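Local coordinates for spore germination protein B3 (Bacillus subtilis subsp. subtilis, PDB 3N54) that takes part, as a lipoprotein component of a germinant receptor, in the spore's response to a mixture of L-asparagine, glucose, fructose and potassium ions, at residues D14-N17 with D18-K22; A56-D59 with V60-K63; L306-H309 with I310-Q313; D326-F329 with S330-F334. All coordinates share one frame; numbering follows the deposited sequence.

Interaction 1 (D14-N17 with D18-K22)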
# COMPACT_ATOMS: atom_id res chain seq x y z
N ASP A 14 31.23 12.54 -17.13
CA ASP A 14 31.18 12.97 -18.51
C ASP A 14 30.00 13.89 -18.79
O ASP A 14 29.02 13.93 -18.03
CB ASP A 14 31.03 11.76 -19.43
CG ASP A 14 32.31 11.00 -19.63
OD1 ASP A 14 33.28 11.60 -20.15
OD2 ASP A 14 32.35 9.78 -19.31
N GLU A 15 30.14 14.65 -19.87
CA GLU A 15 29.03 15.36 -20.47
C GLU A 15 28.85 14.67 -21.82
O GLU A 15 29.82 14.53 -22.57
CB GLU A 15 29.32 16.84 -20.64
CG GLU A 15 28.21 17.57 -21.37
CD GLU A 15 28.32 19.07 -21.33
OE1 GLU A 15 27.44 19.73 -21.92
OE2 GLU A 15 29.27 19.60 -20.72
N THR A 16 27.64 14.22 -22.11
CA THR A 16 27.38 13.42 -23.31
C THR A 16 27.08 14.27 -24.55
O THR A 16 26.91 15.48 -24.45
CB THR A 16 26.21 12.45 -23.09
OG1 THR A 16 25.01 13.19 -22.89
CG2 THR A 16 26.47 11.56 -21.89
N ASN A 17 27.02 13.60 -25.71
CA ASN A 17 26.72 14.26 -26.99
C ASN A 17 25.34 14.92 -26.99
O ASN A 17 25.16 16.00 -27.56
CB ASN A 17 26.81 13.28 -28.16
CG ASN A 17 28.21 12.72 -28.35
OD1 ASN A 17 29.08 12.88 -27.49
ND2 ASN A 17 28.43 12.05 -29.47
N ASP A 18 24.37 14.26 -26.35
CA ASP A 18 23.02 14.84 -26.21
C ASP A 18 22.90 15.66 -24.93
O ASP A 18 21.83 15.72 -24.31
CB ASP A 18 21.93 13.75 -26.31
CG ASP A 18 22.15 12.59 -25.35
OD1 ASP A 18 21.61 11.50 -25.63
OD2 ASP A 18 22.84 12.75 -24.33
N HIS A 19 24.01 16.29 -24.53
CA HIS A 19 24.05 17.24 -23.42
C HIS A 19 23.30 16.78 -22.15
O HIS A 19 22.14 17.12 -21.91
CB HIS A 19 23.56 18.62 -23.89
CG HIS A 19 24.54 19.34 -24.77
ND1 HIS A 19 24.59 20.71 -24.86
CD2 HIS A 19 25.52 18.87 -25.57
CE1 HIS A 19 25.55 21.06 -25.70
NE2 HIS A 19 26.13 19.97 -26.15
N GLN A 20 23.98 15.98 -21.38
CA GLN A 20 23.53 15.62 -20.07
C GLN A 20 24.76 15.11 -19.35
O GLN A 20 25.74 14.73 -19.97
CB GLN A 20 22.40 14.58 -20.11
CG GLN A 20 22.72 13.28 -20.82
CD GLN A 20 21.46 12.54 -21.27
OE1 GLN A 20 21.54 11.43 -21.81
NE2 GLN A 20 20.29 13.15 -21.06
N TYR A 21 24.72 15.15 -18.04
CA TYR A 21 25.79 14.63 -17.25
C TYR A 21 25.60 13.13 -17.09
O TYR A 21 24.48 12.65 -16.94
CB TYR A 21 25.86 15.34 -15.91
CG TYR A 21 26.23 16.78 -16.11
CD1 TYR A 21 25.27 17.78 -16.12
CD2 TYR A 21 27.55 17.14 -16.33
CE1 TYR A 21 25.62 19.11 -16.33
CE2 TYR A 21 27.91 18.44 -16.54
CZ TYR A 21 26.95 19.43 -16.54
OH TYR A 21 27.31 20.73 -16.75
N LYS A 22 26.70 12.39 -17.19
CA LYS A 22 26.70 10.96 -16.97
C LYS A 22 27.82 10.63 -16.01
O LYS A 22 28.98 10.80 -16.33
CB LYS A 22 26.86 10.19 -18.29
CG LYS A 22 26.64 8.69 -18.11
CD LYS A 22 26.57 7.91 -19.43
CE LYS A 22 27.95 7.67 -20.02
NZ LYS A 22 27.94 6.58 -21.07
O HOH W 1 30.37 8.74 -17.23

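Interaction 2 (A56-D59 with V60-K63). With SO4 (sulfate ion), chain C.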
# COMPACT_ATOMS: atom_id res chain seq x y z
N ALA A 56 20.32 15.98 -16.69
CA ALA A 56 20.48 17.24 -17.40
C ALA A 56 20.62 18.31 -16.33
O ALA A 56 19.81 18.36 -15.41
CB ALA A 56 19.28 17.52 -18.26
N VAL A 57 21.66 19.14 -16.40
CA VAL A 57 21.85 20.24 -15.43
C VAL A 57 22.30 21.53 -16.15
O VAL A 57 23.19 21.49 -16.99
CB VAL A 57 22.85 19.84 -14.28
CG1 VAL A 57 23.09 20.99 -13.34
CG2 VAL A 57 22.35 18.63 -13.50
N SER A 58 21.68 22.67 -15.82
CA SER A 58 21.98 23.95 -16.51
C SER A 58 23.29 24.54 -16.01
O SER A 58 23.76 24.22 -14.92
CB SER A 58 20.86 24.98 -16.33
OG SER A 58 20.82 25.52 -15.01
N ASP A 59 23.88 25.41 -16.83
CA ASP A 59 25.11 26.11 -16.44
C ASP A 59 24.88 26.90 -15.16
O ASP A 59 25.76 26.95 -14.31
CB ASP A 59 25.58 27.05 -17.56
CG ASP A 59 26.14 26.30 -18.76
OD1 ASP A 59 26.29 25.06 -18.67
OD2 ASP A 59 26.43 26.96 -19.79
N VAL A 60 23.69 27.50 -15.06
CA VAL A 60 23.29 28.25 -13.87
C VAL A 60 23.24 27.36 -12.62
O VAL A 60 23.62 27.82 -11.55
CB VAL A 60 21.92 28.96 -14.10
CG1 VAL A 60 21.41 29.62 -12.83
CG2 VAL A 60 22.05 30.01 -15.20
N SER A 61 22.79 26.11 -12.75
CA SER A 61 22.71 25.17 -11.61
C SER A 61 24.07 24.60 -11.18
O SER A 61 24.22 24.18 -10.04
CB SER A 61 21.78 24.00 -11.93
OG SER A 61 22.30 23.21 -13.00
N ILE A 62 25.03 24.54 -12.09
CA ILE A 62 26.41 24.21 -11.75
C ILE A 62 27.01 25.39 -10.99
O ILE A 62 27.73 25.24 -10.01
CB ILE A 62 27.26 23.93 -13.04
CG1 ILE A 62 26.85 22.61 -13.68
CG2 ILE A 62 28.74 23.88 -12.73
CD1 ILE A 62 27.09 21.41 -12.79
N LYS A 63 26.67 26.58 -11.47
CA LYS A 63 27.13 27.85 -10.92
C LYS A 63 26.50 28.20 -9.55
O LYS A 63 27.15 28.79 -8.70
CB LYS A 63 26.83 28.93 -11.97
CG LYS A 63 27.04 30.37 -11.57
CD LYS A 63 26.61 31.29 -12.72
CE LYS A 63 26.66 32.77 -12.35
NZ LYS A 63 26.34 33.62 -13.53
S SO4 C . 23.15 19.38 -19.60
O1 SO4 C . 23.32 18.99 -18.21
O2 SO4 C . 24.19 18.72 -20.39
O3 SO4 C . 21.82 18.96 -20.01
O4 SO4 C . 23.29 20.82 -19.76

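Interaction 3 (L306-H309 with I310-Q313)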
# COMPACT_ATOMS: atom_id res chain seq x y z
N LEU A 306 -6.12 -7.20 12.08
CA LEU A 306 -7.12 -7.96 12.83
C LEU A 306 -6.46 -8.62 14.04
O LEU A 306 -7.08 -8.77 15.09
CB LEU A 306 -7.83 -9.03 11.98
CG LEU A 306 -9.08 -8.69 11.15
CD1 LEU A 306 -10.14 -7.96 11.98
CD2 LEU A 306 -8.72 -7.86 9.96
N SER A 307 -5.20 -9.02 13.87
CA SER A 307 -4.40 -9.60 14.94
C SER A 307 -4.43 -8.78 16.23
O SER A 307 -4.47 -9.33 17.32
CB SER A 307 -2.94 -9.73 14.49
OG SER A 307 -2.46 -8.48 14.03
N ASP A 308 -4.40 -7.46 16.09
CA ASP A 308 -4.38 -6.57 17.25
C ASP A 308 -5.61 -6.70 18.14
O ASP A 308 -5.52 -6.51 19.35
CB ASP A 308 -4.20 -5.11 16.81
CG ASP A 308 -2.81 -4.81 16.29
OD1 ASP A 308 -1.87 -5.57 16.63
OD2 ASP A 308 -2.64 -3.81 15.57
N HIS A 309 -6.75 -7.03 17.54
CA HIS A 309 -7.99 -7.16 18.31
C HIS A 309 -8.00 -8.39 19.21
O HIS A 309 -8.55 -8.34 20.31
CB HIS A 309 -9.21 -7.13 17.38
CG HIS A 309 -9.40 -5.81 16.71
ND1 HIS A 309 -10.10 -4.78 17.30
CD2 HIS A 309 -8.97 -5.34 15.52
CE1 HIS A 309 -10.09 -3.73 16.49
NE2 HIS A 309 -9.42 -4.05 15.40
N ILE A 310 -7.38 -9.48 18.76
CA ILE A 310 -7.28 -10.67 19.62
C ILE A 310 -6.17 -10.50 20.66
O ILE A 310 -6.20 -11.14 21.71
CB ILE A 310 -7.10 -11.99 18.82
CG1 ILE A 310 -5.74 -12.05 18.12
CG2 ILE A 310 -8.22 -12.16 17.79
CD1 ILE A 310 -5.49 -13.39 17.46
N ARG A 311 -5.18 -9.65 20.36
CA ARG A 311 -4.12 -9.35 21.33
C ARG A 311 -4.70 -8.63 22.56
O ARG A 311 -4.33 -8.93 23.69
CB ARG A 311 -3.02 -8.50 20.68
CG ARG A 311 -1.93 -8.02 21.64
CD ARG A 311 -0.79 -7.31 20.92
NE ARG A 311 -1.25 -6.16 20.15
CZ ARG A 311 -1.57 -4.97 20.65
NH1 ARG A 311 -1.50 -4.74 21.96
NH2 ARG A 311 -1.98 -4.00 19.84
N ILE A 312 -5.62 -7.69 22.32
CA ILE A 312 -6.24 -6.91 23.38
C ILE A 312 -7.29 -7.72 24.15
O ILE A 312 -7.29 -7.73 25.38
CB ILE A 312 -6.89 -5.62 22.83
CG1 ILE A 312 -5.86 -4.73 22.13
CG2 ILE A 312 -7.55 -4.82 23.95
CD1 ILE A 312 -6.46 -3.56 21.37
N GLN A 313 -8.18 -8.39 23.42
CA GLN A 313 -9.26 -9.17 24.04
C GLN A 313 -8.82 -10.52 24.60
O GLN A 313 -9.39 -10.98 25.59
CB GLN A 313 -10.41 -9.40 23.05
CG GLN A 313 -11.45 -8.28 22.97
CD GLN A 313 -10.89 -6.98 22.46
OE1 GLN A 313 -10.07 -6.34 23.12
NE2 GLN A 313 -11.34 -6.55 21.28
O HOH W 2 -9.75 -3.97 20.57

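Interaction 4 (D326-F329 with S330-F334)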
# COMPACT_ATOMS: atom_id res chain seq x y z
N ASP A 326 -1.18 -15.88 10.51
CA ASP A 326 -1.78 -15.99 9.18
C ASP A 326 -2.49 -17.34 8.99
O ASP A 326 -3.58 -17.39 8.42
CB ASP A 326 -0.74 -15.74 8.08
CG ASP A 326 -0.43 -14.25 7.88
OD1 ASP A 326 -1.20 -13.39 8.36
OD2 ASP A 326 0.59 -13.94 7.23
N GLU A 327 -1.88 -18.41 9.49
CA GLU A 327 -2.49 -19.74 9.45
C GLU A 327 -3.84 -19.71 10.16
O GLU A 327 -4.83 -20.20 9.63
CB GLU A 327 -1.57 -20.78 10.11
CG GLU A 327 -2.10 -22.22 10.07
CD GLU A 327 -1.27 -23.21 10.89
OE1 GLU A 327 -1.69 -24.38 11.01
OE2 GLU A 327 -0.19 -22.82 11.42
N ILE A 328 -3.86 -19.13 11.35
CA ILE A 328 -5.09 -19.00 12.14
C ILE A 328 -6.09 -18.08 11.45
O ILE A 328 -7.30 -18.34 11.44
CB ILE A 328 -4.79 -18.46 13.56
CG1 ILE A 328 -4.00 -19.49 14.37
CG2 ILE A 328 -6.08 -18.11 14.29
CD1 ILE A 328 -4.76 -20.78 14.67
N PHE A 329 -5.58 -16.99 10.87
CA PHE A 329 -6.42 -16.04 10.14
C PHE A 329 -7.18 -16.72 9.00
O PHE A 329 -8.37 -16.48 8.81
CB PHE A 329 -5.58 -14.88 9.60
CG PHE A 329 -6.33 -13.94 8.69
CD1 PHE A 329 -7.32 -13.12 9.19
CD2 PHE A 329 -6.04 -13.89 7.34
CE1 PHE A 329 -8.01 -12.25 8.36
CE2 PHE A 329 -6.72 -13.02 6.50
CZ PHE A 329 -7.71 -12.21 7.01
N SER A 330 -6.49 -17.59 8.27
CA SER A 330 -7.09 -18.34 7.17
C SER A 330 -8.24 -19.24 7.62
O SER A 330 -9.19 -19.45 6.87
CB SER A 330 -6.04 -19.18 6.46
OG SER A 330 -5.11 -18.35 5.78
N GLU A 331 -8.15 -19.76 8.84
CA GLU A 331 -9.16 -20.65 9.42
C GLU A 331 -10.23 -19.89 10.19
O GLU A 331 -11.19 -20.50 10.68
CB GLU A 331 -8.50 -21.64 10.38
CG GLU A 331 -7.39 -22.49 9.77
CD GLU A 331 -6.53 -23.19 10.82
OE1 GLU A 331 -5.52 -23.82 10.44
OE2 GLU A 331 -6.87 -23.11 12.03
N THR A 332 -10.08 -18.58 10.32
CA THR A 332 -10.99 -17.78 11.12
C THR A 332 -12.34 -17.57 10.43
O THR A 332 -12.41 -17.47 9.21
CB THR A 332 -10.36 -16.41 11.46
OG1 THR A 332 -9.12 -16.63 12.16
CG2 THR A 332 -11.28 -15.57 12.32
N ASP A 333 -13.41 -17.51 11.23
CA ASP A 333 -14.76 -17.26 10.73
C ASP A 333 -15.17 -15.84 11.09
O ASP A 333 -14.74 -15.30 12.11
CB ASP A 333 -15.75 -18.26 11.33
CG ASP A 333 -15.47 -19.69 10.92
OD1 ASP A 333 -16.44 -20.47 10.79
OD2 ASP A 333 -14.29 -20.05 10.71
N PHE A 334 -16.03 -15.26 10.26
CA PHE A 334 -16.50 -13.90 10.47
C PHE A 334 -18.02 -13.85 10.48
O PHE A 334 -18.67 -14.50 9.66
CB PHE A 334 -15.95 -12.97 9.38
CG PHE A 334 -14.45 -12.84 9.40
CD1 PHE A 334 -13.66 -13.79 8.77
CD2 PHE A 334 -13.84 -11.79 10.06
CE1 PHE A 334 -12.27 -13.68 8.79
CE2 PHE A 334 -12.45 -11.68 10.09
CZ PHE A 334 -11.67 -12.63 9.46

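Interaction 1 (D14-N17 with D18-K22)
T16 OG1 is held by two partners, D18 and Q20. It donates to D18 OD2 at 2.6 Å, meeting that oxygen nearly along its C-O bond, and it accepts a weak bond from Q20 N at 3.3 Å. T16 chi1, 65°, sets the hydroxyl between the backbone N and the carbonyl carbon, where it faces both. Q20 CG packs against it, 3.1 Å from T16 OG1. The backbone makes a type I turn from T16 to H19, closed by H19 N to T16 O at 3.0 Å. T16 N donates to Q20 O, so the hairpin end is consistent with a type I turn plus G1 bulge. Next to the turn E15 and Y21 form a non-hydrogen-bonded antiparallel pair; beyond it D14 and K22 form a hydrogen-bonded one. On the E15 side of the sheet, E15 OE1 lies over one face of the H19 ring, 4.1 Å from H19 CG, with the carboxylate plane 74° from the ring. On the other side a water joins D14 OD2 to K22 O. D14 OD2 and K22 NZ stay 5.7 Å apart. The hairpin end is therefore held by polar bonds, and a positive charge on H19, if present, would probably be steadied by E15.

Interaction 2 (A56-D59 with V60-K63)
S58 chi1 is 73°, which places OG between the backbone N and the carbonyl carbon and turns it toward the first turn of the helix. I62 chi1, -71°, sets CG1 anti to the carbonyl carbon, toward V57. S58 OG accepts from S61 N at 3.1 Å, with an N-H...O angle of 146°. This is an N-cap bond: S58 stands just before helix 59-63 and meets an amide of the first turn, where no carbonyl of the helix stands four residues before it. S58 O also serves the helix. It accepts from I62 N at 3.1 Å and, weakly, from S61 N, so the S61 amide is shared between the hydroxyl and the carbonyl of one residue. The hydroxyl of S61 also lies by S58 O, but its placement is doubtful. One residue further on, K63 N donates to D59 O at 3.0 Å.

The apolar part is small. I62 CD1 comes to 4.1 Å from V57 CG1, less surely placed because it crowds S61 OG. On the strand side of V57, a sulfate, probably from the crystallisation liquor, sits at the backbone. Its bond from V57 N is modelled so short that its length is doubtful. The whole unit is a surface link that carries the chain from strand 46-55 into helix 59-63, with V57 and I62 both resting on Y21 of the adjacent strand 21-28.

Interaction 3 (L306-H309 with I310-Q313)
I310 CG1 presses on S307 O at 3.1 Å, and this is the tight side of the helix. A chi1 of 68° sets CG1 between the backbone N and the carbonyl carbon, over the preceding turn. The same S307 O accepts from R311 N at 3.1 Å, in the carbonyl plane, and weakly from I310 N. Both I310 and S307 are buried. I310 meets F247 and P238 of the sheet, and W318 and W325 of the following helices. With an alanine in its place, a gap would probably open among F247, P238, W318 and W325, and S307 O would lose its cover.

The segment is one short alpha-helix, 306-313, lying between the four-stranded C-terminal sheet and helices 315-321 and 325-331. Its regular bonds go on with I312 N to D308 O and Q313 N to H309 O. At its start, S307 N donates to D302.

The other side is looser, with R311 and I312 exposed. D308 and R311 lie side by side, and their salt bridge is long, 3.6 Å from D308 OD1 to R311 NH2. R311 is bent at chi3, 57°, which brings the guanidinium back along the helix with D308 O over one face. Its plane stands 76° from the carboxylate. D308 OD1 has a firmer partner in the hydroxyl of Y163. Near the sheet, a water accepts from Q313 NE2 at 3.1 Å and has only a weak bond, 3.4 Å, with H309 ND1.

Interaction 4 (D326-F329 with S330-F334)
T332 OG1 donates to I328 O at 2.6 Å, the shortest hydrogen bond of this contact. The donor stands 41° above the carbonyl plane. T332 chi1, -58°, puts OG1 beside its own backbone N and back over the helix end.

Among backbone bonds, S330 N to D326 O at 2.9 Å is a regular helical one. E331 N is shared weakly between E327 O and I328 O. T332 N then bonds F329 O at 3.1 Å, as helix 325-331 gives way to strand 333-342.

The apolar contact is F329 CE1 to F334 CZ, 3.8 Å. F329 CE1 comes at the edge of the F334 ring, near its plane, and the two side chains cross at about a right angle. M292 of helix 271-299 touches both.

Of the charged groups, E327 and E331 run side by side with their carboxylate planes 89° apart, and E327 OE1 is 3.9 Å from E331 OE1. E331 CG also covers E327 O at 3.4 Å, and the side chain touches K244. With an alanine here, E327 O would probably lose the cover of CG, and K244 would lose an acidic neighbour.

The paired acids probably repel each other mildly, while the T332 hydroxyl gives I328 O a short extra bond where helical bonding weakens.

Interactions 1 and 2 are surface contacts at one end of the molecule, in the N-terminal region. They touch through Y21, which packs on V57 and I62. Interaction 1 is the tip of a hairpin of the three-stranded sheet, interaction 2 the loop and helix that follow its third strand. Their chemistry is mainly that of hydroxyls and backbone at a turn and a helix start. Interactions 3 and 4 lie in the C-terminal region, with centres about 13 Å apart and no direct touch. Both are partly buried, and F247 is a common neighbour of the two. I310, I328 and F329 are buried, while R311 and E327 are exposed. The centres of interactions 1 and 3 are about 57 Å apart.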